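Local coordinates for protein mevalonate 3-kinase (PDB 4RKS) that phosphorylates the 3-hydroxyl of (R)-mevalonate with ATP, giving mevalonate 3-phosphate in the alternative mevalonate pathway of extreme acidophiles, at residues A[96-108]-A[141-154]. Residues are numbered along the deposited sequence; the frame is centred on the assembly and turned at random.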
ATOM      1  N   VAL A  96       6.277  16.790   6.759  1.00 31.19           N
ATOM      2  CA  VAL A  96       5.563  17.035   5.502  1.00 21.60           C
ATOM      3  C   VAL A  96       4.801  18.343   5.567  1.00 25.56           C
ATOM      4  O   VAL A  96       4.832  19.155   4.633  1.00 26.71           O
ATOM      5  CB  VAL A  96       4.571  15.901   5.176  1.00 25.76           C
ATOM      6  CG1 VAL A  96       3.758  16.248   3.944  1.00 22.85           C
ATOM      7  CG2 VAL A  96       5.300  14.583   4.999  1.00 34.54           C
ATOM      8  N   LEU A  97       4.087  18.549   6.664  1.00 19.79           N
ATOM      9  CA  LEU A  97       3.318  19.767   6.796  1.00 28.78           C
ATOM     10  C   LEU A  97       4.234  21.001   6.745  1.00 29.25           C
ATOM     11  O   LEU A  97       3.885  21.989   6.106  1.00 30.12           O
ATOM     12  CB  LEU A  97       2.493  19.739   8.078  1.00 23.69           C
ATOM     13  CG  LEU A  97       1.501  18.556   8.126  1.00 25.71           C
ATOM     14  CD1 LEU A  97       0.596  18.683   9.324  1.00 26.88           C
ATOM     15  CD2 LEU A  97       0.691  18.452   6.830  1.00 19.19           C
ATOM     16  N   ASP A  98       5.401  20.941   7.388  1.00 30.65           N
ATOM     17  CA  ASP A  98       6.323  22.084   7.381  1.00 34.68           C
ATOM     18  C   ASP A  98       6.883  22.364   5.989  1.00 30.36           C
ATOM     19  O   ASP A  98       7.005  23.530   5.589  1.00 32.40           O
ATOM     20  CB  ASP A  98       7.491  21.871   8.357  1.00 36.31           C
ATOM     21  CG  ASP A  98       7.056  21.898   9.811  1.00 49.03           C
ATOM     22  OD1 ASP A  98       6.009  22.512  10.114  1.00 49.02           O
ATOM     23  OD2 ASP A  98       7.768  21.307  10.653  1.00 51.47           O
ATOM     24  N   ARG A  99       7.226  21.304   5.260  1.00 29.82           N
ATOM     25  CA  ARG A  99       7.774  21.442   3.903  1.00 28.17           C
ATOM     26  C   ARG A  99       6.842  22.208   2.956  1.00 29.07           C
ATOM     27  O   ARG A  99       7.307  22.937   2.077  1.00 29.34           O
ATOM     28  CB  ARG A  99       8.101  20.059   3.328  1.00 27.64           C
ATOM     29  CG  ARG A  99       8.365  20.009   1.823  1.00 36.38           C
ATOM     30  CD  ARG A  99       9.599  20.807   1.397  1.00 46.16           C
ATOM     31  NE  ARG A  99       9.935  20.582  -0.012  1.00 53.38           N
ATOM     32  CZ  ARG A  99       9.483  21.316  -1.032  1.00 54.17           C
ATOM     33  NH1 ARG A  99       9.852  21.022  -2.271  1.00 57.34           N
ATOM     34  NH2 ARG A  99       8.668  22.343  -0.822  1.00 48.24           N
ATOM     35  N   TYR A 100       5.531  22.067   3.141  1.00 27.09           N
ATOM     36  CA  TYR A 100       4.571  22.736   2.262  1.00 22.66           C
ATOM     37  C   TYR A 100       3.873  23.896   2.968  1.00 25.34           C
ATOM     38  O   TYR A 100       2.706  24.196   2.699  1.00 24.85           O
ATOM     39  CB  TYR A 100       3.548  21.712   1.721  1.00 21.84           C
ATOM     40  CG  TYR A 100       4.239  20.753   0.770  1.00 26.59           C
ATOM     41  CD1 TYR A 100       4.387  21.076  -0.574  1.00 24.15           C
ATOM     42  CD2 TYR A 100       4.818  19.569   1.235  1.00 25.04           C
ATOM     43  CE1 TYR A 100       5.043  20.234  -1.441  1.00 25.19           C
ATOM     44  CE2 TYR A 100       5.479  18.716   0.372  1.00 20.63           C
ATOM     45  CZ  TYR A 100       5.587  19.057  -0.969  1.00 25.62           C
ATOM     46  OH  TYR A 100       6.237  18.225  -1.848  1.00 28.87           O
ATOM     47  N   SER A 101       4.605  24.558   3.861  1.00 26.27           N
ATOM     48  CA  SER A 101       4.046  25.667   4.622  1.00 29.75           C
ATOM     49  C   SER A 101       3.555  26.804   3.725  1.00 31.98           C
ATOM     50  O   SER A 101       2.555  27.453   4.034  1.00 30.16           O
ATOM     51  CB  SER A 101       5.078  26.194   5.628  1.00 28.32           C
ATOM     52  OG  SER A 101       6.233  26.658   4.963  1.00 29.89           O
ATOM     53  N   SER A 102       4.241  27.039   2.605  1.00 28.76           N
ATOM     54  CA  SER A 102       3.826  28.102   1.694  1.00 31.38           C
ATOM     55  C   SER A 102       2.464  27.797   1.079  1.00 32.75           C
ATOM     56  O   SER A 102       1.649  28.703   0.866  1.00 30.41           O
ATOM     57  CB  SER A 102       4.873  28.321   0.593  1.00 35.25           C
ATOM     58  OG  SER A 102       5.058  27.147  -0.175  1.00 38.58           O
ATOM     59  N   VAL A 103       2.206  26.515   0.816  1.00 27.61           N
ATOM     60  CA  VAL A 103       0.910  26.111   0.282  1.00 29.31           C
ATOM     61  C   VAL A 103      -0.199  26.445   1.271  1.00 29.36           C
ATOM     62  O   VAL A 103      -1.241  26.991   0.891  1.00 22.59           O
ATOM     63  CB  VAL A 103       0.859  24.602  -0.054  1.00 19.84           C
ATOM     64  CG1 VAL A 103      -0.570  24.188  -0.438  1.00 20.56           C
ATOM     65  CG2 VAL A 103       1.810  24.280  -1.193  1.00 21.29           C
ATOM     66  N   PHE A 104       0.028  26.132   2.545  1.00 27.01           N
ATOM     67  CA  PHE A 104      -0.995  26.366   3.557  1.00 25.79           C
ATOM     68  C   PHE A 104      -1.174  27.850   3.870  1.00 26.60           C
ATOM     69  O   PHE A 104      -2.283  28.301   4.154  1.00 24.62           O
ATOM     70  CB  PHE A 104      -0.661  25.603   4.838  1.00 24.02           C
ATOM     71  CG  PHE A 104      -0.567  24.131   4.647  1.00 25.95           C
ATOM     72  CD1 PHE A 104      -1.667  23.401   4.191  1.00 24.89           C
ATOM     73  CD2 PHE A 104       0.613  23.464   4.923  1.00 27.63           C
ATOM     74  CE1 PHE A 104      -1.576  22.031   4.012  1.00 23.60           C
ATOM     75  CE2 PHE A 104       0.708  22.094   4.744  1.00 23.08           C
ATOM     76  CZ  PHE A 104      -0.384  21.382   4.289  1.00 19.21           C
ATOM     77  N   GLU A 105      -0.082  28.606   3.823  1.00 31.52           N
ATOM     78  CA  GLU A 105      -0.155  30.041   4.100  1.00 31.61           C
ATOM     79  C   GLU A 105      -1.006  30.745   3.044  1.00 30.52           C
ATOM     80  O   GLU A 105      -1.833  31.614   3.352  1.00 31.99           O
ATOM     81  CB  GLU A 105       1.251  30.653   4.146  1.00 36.87           C
ATOM     82  CG  GLU A 105       1.270  32.170   3.985  1.00 51.12           C
ATOM     83  CD  GLU A 105       1.196  32.908   5.310  1.00 66.24           C
ATOM     84  OE1 GLU A 105       1.880  32.484   6.269  1.00 68.05           O
ATOM     85  OE2 GLU A 105       0.464  33.919   5.389  1.00 73.71           O
ATOM     86  N   GLU A 106      -0.796  30.361   1.793  1.00 31.42           N
ATOM     87  CA  GLU A 106      -1.575  30.905   0.685  1.00 34.92           C
ATOM     88  C   GLU A 106      -3.043  30.508   0.785  1.00 33.93           C
ATOM     89  O   GLU A 106      -3.937  31.326   0.580  1.00 35.86           O
ATOM     90  CB  GLU A 106      -0.999  30.434  -0.651  1.00 40.37           C
ATOM     91  CG  GLU A 106      -1.909  30.675  -1.848  1.00 56.19           C
ATOM     92  CD  GLU A 106      -1.855  32.106  -2.358  1.00 75.47           C
ATOM     93  OE1 GLU A 106      -1.080  32.917  -1.802  1.00 81.65           O
ATOM     94  OE2 GLU A 106      -2.589  32.417  -3.322  1.00 81.30           O
ATOM     95  N   ALA A 107      -3.286  29.246   1.110  1.00 27.41           N
ATOM     96  CA  ALA A 107      -4.636  28.716   1.114  1.00 24.39           C
ATOM     97  C   ALA A 107      -5.415  29.091   2.375  1.00 25.35           C
ATOM     98  O   ALA A 107      -6.609  29.376   2.309  1.00 30.51           O
ATOM     99  CB  ALA A 107      -4.590  27.202   0.953  1.00 23.36           C
ATOM    100  N   PHE A 108      -4.746  29.089   3.525  1.00 30.65           N
ATOM    101  CA  PHE A 108      -5.443  29.254   4.802  1.00 24.63           C
ATOM    102  C   PHE A 108      -5.101  30.551   5.533  1.00 28.91           C
ATOM    103  O   PHE A 108      -5.801  30.938   6.465  1.00 31.54           O
ATOM    104  CB  PHE A 108      -5.132  28.079   5.732  1.00 29.64           C
ATOM    105  CG  PHE A 108      -5.623  26.748   5.237  1.00 27.27           C
ATOM    106  CD1 PHE A 108      -6.694  26.659   4.368  1.00 31.59           C
ATOM    107  CD2 PHE A 108      -5.011  25.572   5.660  1.00 22.06           C
ATOM    108  CE1 PHE A 108      -7.143  25.418   3.924  1.00 30.32           C
ATOM    109  CE2 PHE A 108      -5.456  24.343   5.230  1.00 26.63           C
ATOM    110  CZ  PHE A 108      -6.522  24.261   4.355  1.00 27.07           C
ATOM    111  N   LEU A 141      -4.860  21.801  -2.816  1.00 25.19           N
ATOM    112  CA  LEU A 141      -4.660  23.226  -2.571  1.00 25.22           C
ATOM    113  C   LEU A 141      -3.785  23.880  -3.645  1.00 27.83           C
ATOM    114  O   LEU A 141      -4.007  25.029  -4.002  1.00 25.49           O
ATOM    115  CB  LEU A 141      -4.037  23.436  -1.185  1.00 22.50           C
ATOM    116  CG  LEU A 141      -4.923  23.050  -0.003  1.00 25.52           C
ATOM    117  CD1 LEU A 141      -4.161  23.081   1.327  1.00 30.14           C
ATOM    118  CD2 LEU A 141      -6.139  23.968   0.045  1.00 24.04           C
ATOM    119  N   LYS A 142      -2.806  23.142  -4.173  1.00 21.81           N
ATOM    120  CA  LYS A 142      -1.911  23.687  -5.187  1.00 23.99           C
ATOM    121  C   LYS A 142      -1.741  22.680  -6.324  1.00 21.00           C
ATOM    122  O   LYS A 142      -0.787  21.901  -6.347  1.00 21.72           O
ATOM    123  CB  LYS A 142      -0.560  24.055  -4.586  1.00 21.54           C
ATOM    124  CG  LYS A 142       0.294  24.889  -5.534  1.00 22.54           C
ATOM    125  CD  LYS A 142       1.665  25.133  -4.947  1.00 30.08           C
ATOM    126  CE  LYS A 142       2.287  26.391  -5.532  1.00 43.77           C
ATOM    127  NZ  LYS A 142       2.428  26.310  -7.013  1.00 46.83           N
ATOM    128  N   PRO A 143      -2.698  22.677  -7.263  1.00 23.06           N
ATOM    129  CA  PRO A 143      -2.790  21.569  -8.229  1.00 23.54           C
ATOM    130  C   PRO A 143      -1.645  21.495  -9.248  1.00 24.60           C
ATOM    131  O   PRO A 143      -1.504  20.454  -9.892  1.00 27.49           O
ATOM    132  CB  PRO A 143      -4.140  21.812  -8.931  1.00 18.61           C
ATOM    133  CG  PRO A 143      -4.593  23.191  -8.507  1.00 30.33           C
ATOM    134  CD  PRO A 143      -3.937  23.471  -7.188  1.00 23.69           C
ATOM    135  N   ASP A 144      -0.822  22.534  -9.382  1.00 21.71           N
ATOM    136  CA  ASP A 144       0.248  22.442 -10.360  1.00 25.16           C
ATOM    137  C   ASP A 144       1.537  21.905  -9.738  1.00 25.81           C
ATOM    138  O   ASP A 144       2.555  21.854 -10.408  1.00 27.01           O
ATOM    139  CB  ASP A 144       0.494  23.794 -11.069  1.00 25.72           C
ATOM    140  CG  ASP A 144       0.762  24.945 -10.111  1.00 41.80           C
ATOM    141  OD1 ASP A 144       1.070  24.711  -8.923  1.00 43.08           O
ATOM    142  OD2 ASP A 144       0.683  26.108 -10.570  1.00 49.46           O
ATOM    143  N   LEU A 145       1.498  21.465  -8.479  1.00 24.90           N
ATOM    144  CA  LEU A 145       2.660  20.757  -7.941  1.00 30.15           C
ATOM    145  C   LEU A 145       2.867  19.443  -8.711  1.00 26.91           C
ATOM    146  O   LEU A 145       1.913  18.861  -9.238  1.00 19.11           O
ATOM    147  CB  LEU A 145       2.510  20.477  -6.435  1.00 27.78           C
ATOM    148  CG  LEU A 145       2.635  21.647  -5.444  1.00 25.40           C
ATOM    149  CD1 LEU A 145       2.137  21.252  -4.056  1.00 24.97           C
ATOM    150  CD2 LEU A 145       4.068  22.158  -5.373  1.00 25.40           C
ATOM    151  N   ASP A 146       4.116  18.989  -8.775  1.00 20.79           N
ATOM    152  CA  ASP A 146       4.439  17.674  -9.320  1.00 18.29           C
ATOM    153  C   ASP A 146       4.139  16.592  -8.280  1.00 21.15           C
ATOM    154  O   ASP A 146       4.779  16.540  -7.240  1.00 20.12           O
ATOM    155  CB  ASP A 146       5.909  17.631  -9.745  1.00 18.54           C
ATOM    156  CG  ASP A 146       6.262  16.383 -10.524  1.00 26.43           C
ATOM    157  OD1 ASP A 146       5.488  15.407 -10.500  1.00 31.11           O
ATOM    158  OD2 ASP A 146       7.331  16.359 -11.154  1.00 31.11           O
ATOM    159  N   PRO A 147       3.159  15.715  -8.557  1.00 23.44           N
ATOM    160  CA  PRO A 147       2.848  14.671  -7.576  1.00 20.55           C
ATOM    161  C   PRO A 147       4.010  13.695  -7.352  1.00 23.39           C
ATOM    162  O   PRO A 147       4.110  13.134  -6.253  1.00 19.60           O
ATOM    163  CB  PRO A 147       1.631  13.948  -8.182  1.00 23.04           C
ATOM    164  CG  PRO A 147       1.598  14.332  -9.644  1.00 23.30           C
ATOM    165  CD  PRO A 147       2.310  15.656  -9.759  1.00 21.38           C
ATOM    166  N   HIS A 148       4.865  13.499  -8.353  1.00 17.54           N
ATOM    167  CA  HIS A 148       6.051  12.664  -8.166  1.00 22.90           C
ATOM    168  C   HIS A 148       7.047  13.308  -7.189  1.00 27.90           C
ATOM    169  O   HIS A 148       7.743  12.598  -6.466  1.00 26.70           O
ATOM    170  CB  HIS A 148       6.738  12.381  -9.500  1.00 21.80           C
ATOM    171  CG  HIS A 148       5.876  11.638 -10.467  1.00 27.09           C
ATOM    172  ND1 HIS A 148       5.739  10.264 -10.439  1.00 27.95           N
ATOM    173  CD2 HIS A 148       5.103  12.075 -11.487  1.00 22.40           C
ATOM    174  CE1 HIS A 148       4.916   9.889 -11.403  1.00 23.74           C
ATOM    175  NE2 HIS A 148       4.510  10.968 -12.051  1.00 23.75           N
ATOM    176  N   ASP A 149       7.098  14.642  -7.170  1.00 24.94           N
ATOM    177  CA  ASP A 149       7.881  15.384  -6.168  1.00 30.10           C
ATOM    178  C   ASP A 149       7.245  15.291  -4.785  1.00 25.12           C
ATOM    179  O   ASP A 149       7.940  15.057  -3.803  1.00 23.84           O
ATOM    180  CB  ASP A 149       8.022  16.870  -6.535  1.00 30.52           C
ATOM    181  CG  ASP A 149       9.064  17.125  -7.615  1.00 47.62           C
ATOM    182  OD1 ASP A 149       9.986  16.299  -7.772  1.00 55.48           O
ATOM    183  OD2 ASP A 149       8.968  18.168  -8.296  1.00 48.99           O
ATOM    184  N   VAL A 150       5.936  15.514  -4.708  1.00 17.91           N
ATOM    185  CA  VAL A 150       5.228  15.430  -3.417  1.00 22.00           C
ATOM    186  C   VAL A 150       5.417  14.028  -2.820  1.00 22.80           C
ATOM    187  O   VAL A 150       5.672  13.873  -1.613  1.00 18.35           O
ATOM    188  CB  VAL A 150       3.707  15.750  -3.553  1.00 24.66           C
ATOM    189  CG1 VAL A 150       2.949  15.427  -2.252  1.00 21.57           C
ATOM    190  CG2 VAL A 150       3.489  17.185  -3.930  1.00 17.84           C
ATOM    191  N   GLU A 151       5.343  13.016  -3.682  1.00 21.48           N
ATOM    192  CA  GLU A 151       5.541  11.632  -3.269  1.00 21.01           C
ATOM    193  C   GLU A 151       6.845  11.418  -2.499  1.00 26.73           C
ATOM    194  O   GLU A 151       6.864  10.677  -1.523  1.00 26.19           O
ATOM    195  CB  GLU A 151       5.540  10.695  -4.473  1.00 19.63           C
ATOM    196  CG  GLU A 151       5.625   9.223  -4.059  1.00 20.43           C
ATOM    197  CD  GLU A 151       5.731   8.281  -5.249  1.00 25.78           C
ATOM    198  OE1 GLU A 151       5.132   8.579  -6.301  1.00 25.18           O
ATOM    199  OE2 GLU A 151       6.425   7.249  -5.138  1.00 27.13           O
ATOM    200  N   ASN A 152       7.928  12.050  -2.947  1.00 21.09           N
ATOM    201  CA  ASN A 152       9.226  11.914  -2.267  1.00 24.35           C
ATOM    202  C   ASN A 152       9.122  12.301  -0.795  1.00 25.01           C
ATOM    203  O   ASN A 152       9.664  11.613   0.069  1.00 25.99           O
ATOM    204  CB  ASN A 152      10.299  12.766  -2.961  1.00 26.28           C
ATOM    205  CG  ASN A 152      10.737  12.190  -4.301  1.00 27.70           C
ATOM    206  OD1 ASN A 152      10.815  10.977  -4.472  1.00 32.18           O
ATOM    207  ND2 ASN A 152      11.032  13.066  -5.260  1.00 28.17           N
ATOM    208  N   ASP A 153       8.393  13.385  -0.520  1.00 25.96           N
ATOM    209  CA  ASP A 153       8.145  13.844   0.845  1.00 24.99           C
ATOM    210  C   ASP A 153       7.197  12.924   1.629  1.00 27.22           C
ATOM    211  O   ASP A 153       7.332  12.787   2.850  1.00 26.17           O
ATOM    212  CB  ASP A 153       7.578  15.270   0.840  1.00 20.17           C
ATOM    213  CG  ASP A 153       8.523  16.281   0.174  1.00 31.12           C
ATOM    214  OD1 ASP A 153       9.732  16.263   0.484  1.00 30.28           O
ATOM    215  OD2 ASP A 153       8.055  17.080  -0.670  1.00 32.90           O
ATOM    216  N   LEU A 154       6.252  12.287   0.937  1.00 23.57           N
ATOM    217  CA  LEU A 154       5.270  11.449   1.616  1.00 23.47           C
ATOM    218  C   LEU A 154       5.858  10.146   2.157  1.00 24.95           C
ATOM    219  O   LEU A 154       5.252   9.510   3.014  1.00 26.71           O
ATOM    220  CB  LEU A 154       4.104  11.104   0.689  1.00 19.47           C
ATOM    221  CG  LEU A 154       3.283  12.255   0.109  1.00 28.13           C
ATOM    222  CD1 LEU A 154       2.191  11.684  -0.798  1.00 18.83           C
ATOM    223  CD2 LEU A 154       2.700  13.156   1.197  1.00 26.91           C
TER
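Y100 meets D153 and L145 where helix 92-99 gives way to helix 101-108. Its CG stands anti to the carbonyl carbon (chi1 -68°), and this sends the ring out of the break toward 141-154. Past CB and CG, the ring atoms CD1 and CE1 run beside L145, whose CD1 is 4.0 Å from Y100 CE1. The two side chains run alongside each other, pointing opposite ways. On the CE2 side, D153 OD2 comes in at the ring edge, near its plane, 3.2 Å from both Y100 CE2 and CZ. At the tip, Y100 OH donates a very short hydrogen bond to D153 OD2, 2.5 Å away. The carboxylate is turned 73° from the ring. V150 CG2 packs against the same hydroxyl, 3.6 Å from Y100 OH. A phenylalanine here would probably leave D153 OD2 without its hydroxyl donor and the ring less firmly tied to helix 147-154.

R99 lies over the Y100 ring, its NH2 above one face near the rim. Its NE is 4.0 Å from D153 OD2, but that oxygen sits well off the guanidinium plane, so the pair is a proximity of charges and not a hydrogen bond. The positive charge probably still favours an ionised carboxylate.

Toward the other end, L141 is a knob in a hole made by V103, F104, A107 and F108. Its CB meets V103 CG1 at 3.6 Å. The two methyls then part: L141 CD1 approaches the F104 and F108 rings, while CD2 touches A107 CB at 3.7 Å. V103 CG2 lies against the aliphatic part of K142, whose NZ turns off to a salt bridge with D144.

I138 of helix 128-141 also touches Y100 and L145, and V113 of strand 113-120 touches F104 and F108. The contact thus joins the broken helix pair 92-99 and 101-108 to the end of helix 128-141, the 142-146 turn and helix 147-154, all within the N-terminal domain of this GHMP-family kinase.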